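Local structure of cellulase (Xanthomonas axonopodis pv. citri, 4W7W) at residues A[150-155]-A[161-166]; A[107-112]-A[128-133]; A[169-174]-A[183-188]; A[210-215]-A[219-224]. The protein probably hydrolyses the beta-1,4-glucosidic bonds of cellulose and binds cello-oligosaccharides in a cleft at one end of a family 5 (alpha/beta)8 barrel. One frame throughout, in Å; residues are numbered along the deposited sequence.

Interaction 1 of 4, residues A[150-155]-A[161-166]. With BGC (beta-D-glucopyranose), chain C.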
loop_
_atom_site.group_PDB
_atom_site.type_symbol
_atom_site.label_atom_id
_atom_site.label_comp_id
_atom_site.label_asym_id
_atom_site.label_seq_id
_atom_site.Cartn_x
_atom_site.Cartn_y
_atom_site.Cartn_z
ATOM N N GLY A 150 6.685 1.688 1.962
ATOM C CA GLY A 150 5.561 2.180 1.156
ATOM C C GLY A 150 5.451 3.683 1.285
ATOM O O GLY A 150 4.807 4.206 2.202
ATOM N N LEU A 151 6.098 4.391 0.369
ATOM C CA LEU A 151 6.317 5.833 0.527
ATOM C C LEU A 151 5.095 6.664 0.874
ATOM O O LEU A 151 5.189 7.584 1.678
ATOM C CB LEU A 151 6.945 6.418 -0.729
ATOM C CG LEU A 151 8.298 5.841 -1.137
ATOM C CD1 LEU A 151 8.867 6.682 -2.267
ATOM C CD2 LEU A 151 9.246 5.746 0.060
ATOM N N MET A 152 3.963 6.407 0.214
ATOM C CA MET A 152 2.803 7.248 0.456
ATOM C C MET A 152 1.553 6.602 -0.081
ATOM O O MET A 152 1.481 6.276 -1.268
ATOM C CB MET A 152 2.957 8.599 -0.252
ATOM C CG MET A 152 1.815 9.565 -0.011
ATOM S SD MET A 152 1.540 10.001 1.718
ATOM C CE MET A 152 3.040 10.923 2.052
ATOM N N ASN A 153 0.535 6.467 0.750
ATOM C CA ASN A 153 -0.733 5.953 0.264
ATOM C C ASN A 153 -1.432 6.990 -0.608
ATOM O O ASN A 153 -1.737 8.086 -0.133
ATOM C CB ASN A 153 -1.654 5.585 1.398
ATOM C CG ASN A 153 -2.920 4.959 0.884
ATOM O OD1 ASN A 153 -2.861 3.887 0.282
ATOM N ND2 ASN A 153 -4.048 5.606 1.080
ATOM N N GLU A 154 -1.735 6.618 -1.853
ATOM C CA GLU A 154 -2.648 7.391 -2.726
ATOM C C GLU A 154 -2.425 8.909 -2.733
ATOM O O GLU A 154 -3.328 9.689 -2.408
ATOM C CB GLU A 154 -4.107 7.058 -2.409
ATOM C CG GLU A 154 -4.391 5.591 -2.655
ATOM C CD GLU A 154 -5.855 5.229 -2.552
ATOM O OE1 GLU A 154 -6.673 6.123 -2.290
ATOM O OE2 GLU A 154 -6.168 4.018 -2.740
ATOM N N PRO A 155 -1.235 9.356 -3.151
ATOM C CA PRO A 155 -1.111 10.780 -3.454
ATOM C C PRO A 155 -2.209 11.212 -4.428
ATOM O O PRO A 155 -2.589 10.460 -5.317
ATOM C CB PRO A 155 0.258 10.884 -4.140
ATOM C CG PRO A 155 0.998 9.633 -3.774
ATOM C CD PRO A 155 -0.082 8.586 -3.639
ATOM N N PRO A 161 4.217 15.442 -12.263
ATOM C CA PRO A 161 5.630 15.826 -12.142
ATOM C C PRO A 161 6.016 16.321 -10.743
ATOM O O PRO A 161 7.109 16.021 -10.258
ATOM C CB PRO A 161 5.775 16.959 -13.182
ATOM C CG PRO A 161 4.686 16.702 -14.168
ATOM C CD PRO A 161 3.542 16.211 -13.323
ATOM N N ASP A 162 5.113 17.034 -10.072
ATOM C CA ASP A 162 5.431 17.521 -8.732
ATOM C C ASP A 162 5.503 16.346 -7.761
ATOM O O ASP A 162 6.392 16.305 -6.902
ATOM C CB ASP A 162 4.432 18.565 -8.237
ATOM C CG ASP A 162 4.564 19.902 -8.938
ATOM O OD1 ASP A 162 5.581 20.127 -9.607
ATOM O OD2 ASP A 162 3.661 20.739 -8.770
ATOM N N TRP A 163 4.594 15.387 -7.892
ATOM C CA TRP A 163 4.679 14.203 -7.049
ATOM C C TRP A 163 5.957 13.418 -7.360
ATOM O O TRP A 163 6.643 12.953 -6.454
ATOM C CB TRP A 163 3.411 13.306 -7.147
ATOM C CG TRP A 163 3.664 12.034 -6.412
ATOM C CD1 TRP A 163 3.927 10.827 -6.960
ATOM C CD2 TRP A 163 3.913 11.898 -5.001
ATOM N NE1 TRP A 163 4.293 9.944 -5.988
ATOM C CE2 TRP A 163 4.302 10.583 -4.779
ATOM C CE3 TRP A 163 3.833 12.773 -3.911
ATOM C CZ2 TRP A 163 4.615 10.104 -3.513
ATOM C CZ3 TRP A 163 4.145 12.301 -2.657
ATOM C CH2 TRP A 163 4.530 10.984 -2.468
ATOM N N ALA A 164 6.301 13.289 -8.640
ATOM C CA ALA A 164 7.519 12.571 -8.990
ATOM C C ALA A 164 8.755 13.205 -8.357
ATOM O O ALA A 164 9.642 12.495 -7.895
ATOM C CB ALA A 164 7.679 12.480 -10.495
ATOM N N ASN A 165 8.809 14.529 -8.323
ATOM C CA ASN A 165 9.912 15.215 -7.646
ATOM C C ASN A 165 9.944 14.878 -6.160
ATOM O O ASN A 165 11.000 14.612 -5.592
ATOM C CB ASN A 165 9.790 16.739 -7.834
ATOM C CG ASN A 165 10.788 17.529 -6.999
ATOM O OD1 ASN A 165 10.425 18.114 -5.965
ATOM N ND2 ASN A 165 12.033 17.532 -7.410
ATOM N N ALA A 166 8.779 14.898 -5.514
ATOM C CA ALA A 166 8.705 14.552 -4.094
ATOM C C ALA A 166 9.145 13.115 -3.872
ATOM O O ALA A 166 9.890 12.821 -2.922
ATOM C CB ALA A 166 7.295 14.761 -3.557
HETATM C C2 BGC C . -11.343 7.830 -2.908
HETATM C C3 BGC C . -10.353 7.302 -1.880
HETATM C C4 BGC C . -9.967 5.857 -2.181
HETATM C C5 BGC C . -9.522 5.730 -3.633
HETATM C C6 BGC C . -9.301 4.282 -4.031
HETATM C C1 BGC C . -10.775 7.620 -4.298
HETATM O O2 BGC C . -11.593 9.227 -2.721
HETATM O O3 BGC C . -10.939 7.375 -0.580
HETATM O O4 BGC C . -8.962 5.402 -1.273
HETATM O O5 BGC C . -10.529 6.232 -4.510
HETATM O O6 BGC C . -8.947 4.184 -5.414
#
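Pro155 lies over one face of the Trp163 indole, its CG 3.7 Å from the centroid of the six-membered ring and 17° off the ring normal, a CH-pi contact. The same carbon comes within 3.6 Å of Trp163 CE2, on the seam of the two fused rings. Pro155 CB follows along that seam, 3.9 Å from Trp163 CD2. Met152 meets the far corner of the indole obliquely: its CB stands 3.6 Å from Trp163 CH2, its CG stays close, and the chain is bent at chi2 and chi3. With CG anti to the backbone N (chi1 172°), Trp163 swings its ring off helix 160-176 toward the loop, and its buried NE1 is satisfied by the carbonyl O of Pro186, which helps fix the rotation of the indole. Residues 153-155 form the Asn-Glu-Pro sequence found after the fourth barrel strand in family 5 hydrolases. Its glutamate turns to the sugar: beta-D-glucopyranose O4 donates a 2.6 Å hydrogen bond to Glu154 OE1, while Glu154 OE2 is hydrogen-bonded to His224 ND1. Trp163 thus backs the loop from the helix side while Glu154 faces the ligand. The contact packs the loop between strand 147-150 and helix 160-176 against that helix, with Leu130 of helix 127-141 touching both Met152 and Trp163, and Leu109 of strand 104-109 packed on Met152.

Interaction 2 of 4, residues A[107-112]-A[128-133]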
loop_
_atom_site.group_PDB
_atom_site.type_symbol
_atom_site.label_atom_id
_atom_site.label_comp_id
_atom_site.label_asym_id
_atom_site.label_seq_id
_atom_site.Cartn_x
_atom_site.Cartn_y
_atom_site.Cartn_z
ATOM N N LEU A 107 5.631 -0.903 5.360
ATOM C CA LEU A 107 5.313 0.282 6.147
ATOM C C LEU A 107 4.602 1.253 5.224
ATOM O O LEU A 107 5.239 1.849 4.344
ATOM C CB LEU A 107 6.597 0.899 6.695
ATOM C CG LEU A 107 7.406 -0.015 7.605
ATOM C CD1 LEU A 107 8.621 0.735 8.142
ATOM C CD2 LEU A 107 6.565 -0.593 8.737
ATOM N N ASP A 108 3.283 1.372 5.384
ATOM C CA ASP A 108 2.459 2.235 4.524
ATOM C C ASP A 108 2.165 3.535 5.243
ATOM O O ASP A 108 1.354 3.577 6.156
ATOM C CB ASP A 108 1.151 1.509 4.169
ATOM C CG ASP A 108 0.025 2.425 3.757
ATOM O OD1 ASP A 108 0.269 3.541 3.254
ATOM O OD2 ASP A 108 -1.132 1.970 3.987
ATOM N N LEU A 109 2.873 4.588 4.830
ATOM C CA LEU A 109 2.609 5.939 5.332
ATOM C C LEU A 109 1.282 6.388 4.704
ATOM O O LEU A 109 1.236 6.781 3.533
ATOM C CB LEU A 109 3.744 6.885 4.962
ATOM C CG LEU A 109 3.716 8.220 5.716
ATOM C CD1 LEU A 109 4.128 8.038 7.165
ATOM C CD2 LEU A 109 4.641 9.208 5.030
ATOM N N HIS A 110 0.194 6.249 5.455
ATOM C CA HIS A 110 -1.130 6.201 4.854
ATOM C C HIS A 110 -1.757 7.588 4.806
ATOM O O HIS A 110 -2.740 7.863 5.491
ATOM C CB HIS A 110 -1.998 5.202 5.604
ATOM C CG HIS A 110 -3.177 4.705 4.823
ATOM N ND1 HIS A 110 -3.104 3.600 4.001
ATOM C CD2 HIS A 110 -4.455 5.138 4.761
ATOM C CE1 HIS A 110 -4.295 3.370 3.479
ATOM N NE2 HIS A 110 -5.134 4.286 3.926
ATOM N N ASN A 111 -1.164 8.464 3.982
ATOM C CA ASN A 111 -1.380 9.897 4.156
ATOM C C ASN A 111 -1.893 10.698 2.976
ATOM O O ASN A 111 -2.133 11.887 3.141
ATOM C CB ASN A 111 -0.126 10.558 4.759
ATOM C CG ASN A 111 -0.178 10.548 6.246
ATOM O OD1 ASN A 111 0.026 9.500 6.873
ATOM N ND2 ASN A 111 -0.572 11.671 6.827
ATOM N N TYR A 112 -2.070 10.114 1.787
ATOM C CA TYR A 112 -2.728 10.830 0.691
ATOM C C TYR A 112 -1.999 12.120 0.302
ATOM O O TYR A 112 -2.611 13.070 -0.186
ATOM C CB TYR A 112 -4.200 11.121 1.012
ATOM C CG TYR A 112 -4.999 9.902 1.421
ATOM C CD1 TYR A 112 -5.604 9.109 0.480
ATOM C CD2 TYR A 112 -5.127 9.528 2.763
ATOM C CE1 TYR A 112 -6.337 7.990 0.836
ATOM C CE2 TYR A 112 -5.848 8.407 3.137
ATOM C CZ TYR A 112 -6.456 7.643 2.168
ATOM O OH TYR A 112 -7.186 6.533 2.540
ATOM N N GLY A 128 10.438 18.287 1.056
ATOM C CA GLY A 128 11.536 17.853 1.894
ATOM C C GLY A 128 11.084 17.247 3.207
ATOM O O GLY A 128 11.808 16.437 3.774
ATOM N N ALA A 129 9.912 17.644 3.703
ATOM C CA ALA A 129 9.435 17.092 4.978
ATOM C C ALA A 129 9.196 15.590 4.835
ATOM O O ALA A 129 9.483 14.830 5.756
ATOM C CB ALA A 129 8.180 17.795 5.475
ATOM N N LEU A 130 8.668 15.156 3.693
ATOM C CA LEU A 130 8.456 13.720 3.466
ATOM C C LEU A 130 9.778 12.973 3.382
ATOM O O LEU A 130 9.913 11.856 3.883
ATOM C CB LEU A 130 7.647 13.491 2.205
ATOM C CG LEU A 130 7.366 12.017 1.881
ATOM C CD1 LEU A 130 6.570 11.345 2.984
ATOM C CD2 LEU A 130 6.643 11.909 0.546
ATOM N N ALA A 131 10.782 13.612 2.775
ATOM C CA ALA A 131 12.112 13.002 2.702
ATOM C C ALA A 131 12.701 12.831 4.108
ATOM O O ALA A 131 13.366 11.841 4.385
ATOM C CB ALA A 131 13.030 13.798 1.789
ATOM N N ASP A 132 12.477 13.803 4.989
ATOM C CA ASP A 132 12.961 13.688 6.363
ATOM C C ASP A 132 12.301 12.528 7.102
ATOM O O ASP A 132 12.970 11.756 7.803
ATOM C CB ASP A 132 12.758 14.991 7.135
ATOM C CG ASP A 132 13.276 14.892 8.551
ATOM O OD1 ASP A 132 14.517 14.991 8.728
ATOM O OD2 ASP A 132 12.472 14.722 9.480
ATOM N N LEU A 133 10.987 12.396 6.943
ATOM C CA LEU A 133 10.268 11.282 7.533
ATOM C C LEU A 133 10.915 9.964 7.100
ATOM O O LEU A 133 11.232 9.103 7.930
ATOM C CB LEU A 133 8.796 11.357 7.128
ATOM C CG LEU A 133 7.849 10.233 7.559
ATOM C CD1 LEU A 133 8.012 8.947 6.756
ATOM C CD2 LEU A 133 7.941 9.965 9.058
#
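In this (alpha/beta)8 barrel, the end of strand 104-109 is sealed against helix 127-141 by three leucines, Leu109 facing Leu130 and Leu133. Leu109 CD2 carries most of it, lying 3.5 Å from Leu130 CD1 and 3.8 Å from Leu133 CD1. Its other branch shares the second partner, with Leu109 CD1 4.0 Å from Leu133 CD1. Leu109 and Leu133 meet tip to tip; Leu130 instead slides past Leu109 in the opposite direction, bringing one methyl alongside. The torsion of Leu109 (chi1 -166°, CG opposite the backbone N) sends both methyls out toward the helix, where Trp72 of helix 72-75 also touches all three leucines. Asp108 on the strand and His110 just after it turn to the other side. His110, centre of an inverse gamma turn and part of the glycan pocket, gives its ND1 proton to the syn lone pair of Asp108 OD2 at 2.6 Å, with an N-H...O angle of 161° and the oxygen close to the ring plane. That bond helps to fix the rotation of the imidazole beside the bound sugar. The outward contact is purely apolar, so close methyl packing rather than directed bonds joins strand to helix, while the Asp108-His110 bond lies on the pocket side.

Interaction 3 of 4, residues A[169-174]-A[183-188]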
loop_
_atom_site.group_PDB
_atom_site.type_symbol
_atom_site.label_atom_id
_atom_site.label_comp_id
_atom_site.label_asym_id
_atom_site.label_seq_id
_atom_site.Cartn_x
_atom_site.Cartn_y
_atom_site.Cartn_z
ATOM N N GLY A 169 12.957 12.816 -4.216
ATOM C CA GLY A 169 13.636 13.289 -3.019
ATOM C C GLY A 169 13.572 12.265 -1.901
ATOM O O GLY A 169 14.524 12.093 -1.141
ATOM N N THR A 170 12.455 11.575 -1.805
ATOM C CA THR A 170 12.282 10.570 -0.779
ATOM C C THR A 170 13.148 9.331 -1.032
ATOM O O THR A 170 13.789 8.816 -0.113
ATOM C CB THR A 170 10.799 10.213 -0.715
ATOM O OG1 THR A 170 10.050 11.375 -0.354
ATOM C CG2 THR A 170 10.545 9.165 0.329
ATOM N N ILE A 171 13.162 8.848 -2.269
ATOM C CA ILE A 171 14.026 7.725 -2.647
ATOM C C ILE A 171 15.479 8.063 -2.334
ATOM O O ILE A 171 16.205 7.281 -1.719
ATOM C CB ILE A 171 13.845 7.389 -4.133
ATOM C CG1 ILE A 171 12.454 6.797 -4.390
ATOM C CG2 ILE A 171 14.932 6.458 -4.618
ATOM C CD1 ILE A 171 12.049 6.879 -5.847
ATOM N N THR A 172 15.906 9.249 -2.730
ATOM C CA THR A 172 17.273 9.685 -2.500
ATOM C C THR A 172 17.584 9.687 -1.010
ATOM O O THR A 172 18.645 9.217 -0.586
ATOM C CB THR A 172 17.500 11.049 -3.155
ATOM O OG1 THR A 172 17.401 10.859 -4.570
ATOM C CG2 THR A 172 18.838 11.661 -2.771
ATOM N N ALA A 173 16.682 10.251 -0.218
ATOM C CA ALA A 173 16.873 10.319 1.230
ATOM C C ALA A 173 17.033 8.926 1.831
ATOM O O ALA A 173 17.888 8.696 2.700
ATOM C CB ALA A 173 15.734 11.068 1.890
ATOM N N ILE A 174 16.208 7.990 1.396
ATOM C CA ILE A 174 16.293 6.630 1.903
ATOM C C ILE A 174 17.646 6.030 1.529
ATOM O O ILE A 174 18.319 5.437 2.367
ATOM C CB ILE A 174 15.137 5.771 1.361
ATOM C CG1 ILE A 174 13.808 6.227 2.004
ATOM C CG2 ILE A 174 15.392 4.280 1.584
ATOM C CD1 ILE A 174 12.562 5.721 1.289
ATOM N N ILE A 183 11.567 -0.225 -2.079
ATOM C CA ILE A 183 10.748 0.972 -1.981
ATOM C C ILE A 183 9.580 0.802 -2.954
ATOM O O ILE A 183 9.789 0.532 -4.142
ATOM C CB ILE A 183 11.546 2.242 -2.356
ATOM C CG1 ILE A 183 12.666 2.483 -1.359
ATOM C CG2 ILE A 183 10.612 3.441 -2.407
ATOM C CD1 ILE A 183 13.650 3.540 -1.822
ATOM N N LEU A 184 8.367 0.998 -2.446
ATOM C CA LEU A 184 7.155 1.031 -3.263
ATOM C C LEU A 184 6.793 2.496 -3.515
ATOM O O LEU A 184 6.515 3.247 -2.579
ATOM C CB LEU A 184 5.987 0.325 -2.583
ATOM C CG LEU A 184 6.241 -1.141 -2.237
ATOM C CD1 LEU A 184 4.985 -1.728 -1.619
ATOM C CD2 LEU A 184 6.685 -1.945 -3.443
ATOM N N VAL A 185 6.800 2.873 -4.791
ATOM C CA VAL A 185 6.607 4.253 -5.247
ATOM C C VAL A 185 5.249 4.375 -5.918
ATOM O O VAL A 185 5.000 3.694 -6.899
ATOM C CB VAL A 185 7.661 4.653 -6.314
ATOM C CG1 VAL A 185 7.490 6.109 -6.726
ATOM C CG2 VAL A 185 9.055 4.412 -5.795
ATOM N N PRO A 186 4.372 5.250 -5.411
ATOM C CA PRO A 186 3.096 5.464 -6.068
ATOM C C PRO A 186 3.179 6.616 -7.061
ATOM O O PRO A 186 4.151 7.379 -7.067
ATOM C CB PRO A 186 2.213 5.868 -4.900
ATOM C CG PRO A 186 3.125 6.713 -4.059
ATOM C CD PRO A 186 4.488 6.059 -4.181
ATOM N N GLY A 187 2.122 6.752 -7.861
ATOM C CA GLY A 187 1.855 7.967 -8.602
ATOM C C GLY A 187 0.837 8.835 -7.892
ATOM O O GLY A 187 0.401 8.528 -6.782
ATOM N N THR A 188 0.471 9.934 -8.562
ATOM C CA THR A 188 -0.633 10.749 -8.103
ATOM C C THR A 188 -1.965 10.124 -8.582
ATOM O O THR A 188 -2.002 8.944 -8.952
ATOM C CB THR A 188 -0.447 12.227 -8.472
ATOM O OG1 THR A 188 -1.422 12.984 -7.770
ATOM C CG2 THR A 188 -0.516 12.480 -9.968
#
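Ile183 points its long branch straight at helix 160-176, where it meets Ile174 tip to tip. CG1 of Ile183 stands opposite the carbonyl carbon (chi1 -65°) and the chain then runs on extended (chi2 168°), so that CD1 is the leading atom. It reaches both branches of Ile174, lying 3.9 Å from Ile174 CG2 and 4.0 Å from Ile174 CD1. Ile171, one turn earlier on the helix, adds a looser contact, its CG2 4.2 Å from Ile183 CD1. The terminal methyl of the strand isoleucine therefore rests on residues three apart along the helix, both of which hold the same rotamer as itself. Helix 169-174 and strand 183-186 run nearly antiparallel, at 169° and with axes 10.5 Å apart, as the helix and returning strand of a beta-alpha-beta crossover should; strand 147-150 completes the unit. The long branch of Ile171 goes elsewhere: its CD1 lies 3.9 Å from Val185 CG2, the two side chains crossing at about a right angle, although Val185 has a second modelled conformer and the exact fit there is uncertain. Leu219 of the adjoining barrel strand touches Ile171 and Ile183, and Trp134 of helix 127-141 packs on Ile174.

Interaction 4 of 4, residues A[210-215]-A[219-224]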
loop_
_atom_site.group_PDB
_atom_site.type_symbol
_atom_site.label_atom_id
_atom_site.label_comp_id
_atom_site.label_asym_id
_atom_site.label_seq_id
_atom_site.Cartn_x
_atom_site.Cartn_y
_atom_site.Cartn_z
ATOM N N GLU A 210 8.796 8.089 -15.329
ATOM C CA GLU A 210 9.961 7.655 -16.092
ATOM C C GLU A 210 11.260 8.368 -15.678
ATOM O O GLU A 210 12.353 7.877 -15.926
ATOM C CB GLU A 210 9.674 7.825 -17.581
ATOM C CG GLU A 210 8.771 6.698 -18.012
ATOM C CD GLU A 210 8.006 6.918 -19.305
ATOM O OE1 GLU A 210 8.388 7.776 -20.127
ATOM O OE2 GLU A 210 6.998 6.187 -19.509
ATOM N N ILE A 211 11.125 9.526 -15.052
ATOM C CA ILE A 211 12.285 10.313 -14.658
ATOM C C ILE A 211 12.990 9.711 -13.447
ATOM O O ILE A 211 14.143 10.043 -13.189
ATOM C CB ILE A 211 11.914 11.790 -14.331
ATOM C CG1 ILE A 211 11.293 11.924 -12.944
ATOM C CG2 ILE A 211 11.038 12.414 -15.399
ATOM C CD1 ILE A 211 10.843 13.317 -12.653
ATOM N N LEU A 212 12.312 8.858 -12.676
ATOM C CA LEU A 212 12.872 8.465 -11.396
ATOM C C LEU A 212 14.112 7.612 -11.521
ATOM O O LEU A 212 14.201 6.755 -12.389
ATOM C CB LEU A 212 11.877 7.681 -10.561
ATOM C CG LEU A 212 10.668 8.433 -10.044
ATOM C CD1 LEU A 212 9.872 7.488 -9.161
ATOM C CD2 LEU A 212 11.034 9.663 -9.248
ATOM N N LYS A 213 15.033 7.849 -10.595
ATOM C CA LYS A 213 16.242 7.058 -10.468
ATOM C C LYS A 213 16.389 6.589 -9.036
ATOM O O LYS A 213 16.290 7.373 -8.093
ATOM C CB LYS A 213 17.474 7.881 -10.867
ATOM C CG LYS A 213 17.491 8.323 -12.326
ATOM C CD LYS A 213 18.719 9.180 -12.613
ATOM C CE LYS A 213 18.412 10.656 -12.399
ATOM N NZ LYS A 213 19.637 11.506 -12.429
ATOM N N ASP A 214 16.640 5.297 -8.886
ATOM C CA ASP A 214 16.938 4.727 -7.580
ATOM C C ASP A 214 18.364 4.213 -7.620
ATOM O O ASP A 214 18.634 3.193 -8.255
ATOM C CB ASP A 214 15.996 3.572 -7.279
ATOM C CG ASP A 214 16.294 2.903 -5.947
ATOM O OD1 ASP A 214 17.191 3.383 -5.216
ATOM O OD2 ASP A 214 15.647 1.882 -5.647
ATOM N N PRO A 215 19.292 4.907 -6.933
ATOM C CA PRO A 215 20.672 4.425 -6.976
ATOM C C PRO A 215 20.879 3.055 -6.317
ATOM O O PRO A 215 21.904 2.427 -6.546
ATOM C CB PRO A 215 21.460 5.528 -6.262
ATOM C CG PRO A 215 20.463 6.190 -5.380
ATOM C CD PRO A 215 19.144 6.108 -6.097
ATOM N N LEU A 219 13.326 -0.789 -6.501
ATOM C CA LEU A 219 12.098 -0.018 -6.540
ATOM C C LEU A 219 11.008 -0.849 -7.199
ATOM O O LEU A 219 11.294 -1.644 -8.091
ATOM C CB LEU A 219 12.378 1.180 -7.444
ATOM C CG LEU A 219 11.543 2.425 -7.398
ATOM C CD1 LEU A 219 11.679 3.001 -6.002
ATOM C CD2 LEU A 219 12.059 3.435 -8.423
ATOM N N ALA A 220 9.767 -0.603 -6.799
ATOM C CA ALA A 220 8.603 -1.066 -7.559
ATOM C C ALA A 220 7.550 0.015 -7.507
ATOM O O ALA A 220 7.492 0.787 -6.554
ATOM C CB ALA A 220 8.071 -2.392 -7.018
ATOM N N PHE A 221 6.702 0.043 -8.528
ATOM C CA PHE A 221 5.645 1.029 -8.616
ATOM C C PHE A 221 4.374 0.444 -8.030
ATOM O O PHE A 221 3.902 -0.621 -8.455
ATOM C CB PHE A 221 5.479 1.485 -10.066
ATOM C CG PHE A 221 6.635 2.326 -10.490
ATOM C CD1 PHE A 221 6.648 3.678 -10.222
ATOM C CD2 PHE A 221 7.786 1.745 -11.011
ATOM C CE1 PHE A 221 7.757 4.453 -10.512
ATOM C CE2 PHE A 221 8.904 2.513 -11.308
ATOM C CZ PHE A 221 8.870 3.865 -11.067
ATOM N N GLU A 222 3.831 1.151 -7.051
ATOM C CA GLU A 222 2.607 0.746 -6.378
ATOM C C GLU A 222 1.404 1.357 -7.068
ATOM O O GLU A 222 1.324 2.577 -7.172
ATOM C CB GLU A 222 2.656 1.216 -4.915
ATOM C CG GLU A 222 1.399 0.855 -4.139
ATOM C CD GLU A 222 1.460 1.267 -2.689
ATOM O OE1 GLU A 222 2.581 1.350 -2.146
ATOM O OE2 GLU A 222 0.369 1.476 -2.094
ATOM N N ALA A 223 0.481 0.492 -7.489
ATOM C CA ALA A 223 -0.796 0.916 -8.038
ATOM C C ALA A 223 -1.906 0.310 -7.183
ATOM O O ALA A 223 -1.692 -0.695 -6.500
ATOM C CB ALA A 223 -0.955 0.491 -9.490
ATOM N N HIS A 224 -3.068 0.957 -7.201
ATOM C CA HIS A 224 -4.272 0.449 -6.545
ATOM C C HIS A 224 -5.332 0.257 -7.597
ATOM O O HIS A 224 -5.353 0.975 -8.593
ATOM C CB HIS A 224 -4.799 1.422 -5.493
ATOM C CG HIS A 224 -3.862 1.609 -4.341
ATOM N ND1 HIS A 224 -4.174 2.387 -3.250
ATOM C CD2 HIS A 224 -2.627 1.106 -4.112
ATOM C CE1 HIS A 224 -3.152 2.370 -2.408
ATOM N NE2 HIS A 224 -2.210 1.590 -2.902
#
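Asp214 OD1 is gripped by two partners, the backbone N of Gly216, which makes an Asx turn, and Arg175 NE on helix 160-176, which forms a salt bridge. The other oxygen, OD2, is hydrogen-bonded to the backbone N of Asn218 and stands over the start of the strand, 3.6 Å from Leu219 N and 3.8 Å from Leu219 CB. CG swung opposite the backbone N (chi1 178°) carries the carboxylate across to Leu219. Through its bonds to Gly216 N and Asn218 N, the same side chain spans the three-residue connection 216-218. Leu219 crosses it obliquely and adds an apolar touch, its CD2 4.1 Å from Asp214 CB. Two residues along the strand, Phe221 CE1 lies 3.9 Å from Leu212 CD1, which approaches the ring at a slant. Phe221 is held in addition by an edge-to-face stack with Trp254 of helix 243-258. Strand 219-226 then alternates: Leu219 and Phe221 face outward to loop and helices, whereas Glu222 and His224 face the barrel interior. There His224 NE2 donates to the anti lone pair of Glu222 OE2 at 2.7 Å (N-H...O angle 159°), the oxygen lying nearly in the imidazole plane, which probably holds the imidazole in place. Arg67 NH2 makes a salt bridge to that same oxygen. The chemistry is thus divided by strand face: outside, a carboxylate spends its oxygens on fixing a turn beside leucine packing; inside, linked polar bonds probably help to orient the groups behind the sugar site.

Overall arrangement
The four interactions follow one another along the chain, interaction 2 first, then 1, 3 and 4, and step round the eight-stranded parallel barrel through adjacent strands 104-109, 147-150, 183-186 and 219-226. Interactions 1 and 3 share helix 160-176, and their centres are 7 Å apart, the same spacing as between 3 and 4; interactions 2 and 4, at the two ends, are 15 Å apart and do not touch. Backbone hydrogen bonds join adjacent strands, as between Val185 and both Ala220 and Glu222. Interactions 2 and 3 pack strands against outer helices, interaction 4 fixes the entry to a strand, and interactions 1 and 2 each contribute a residue to the glycan cleft, where residues from the strand ends converge.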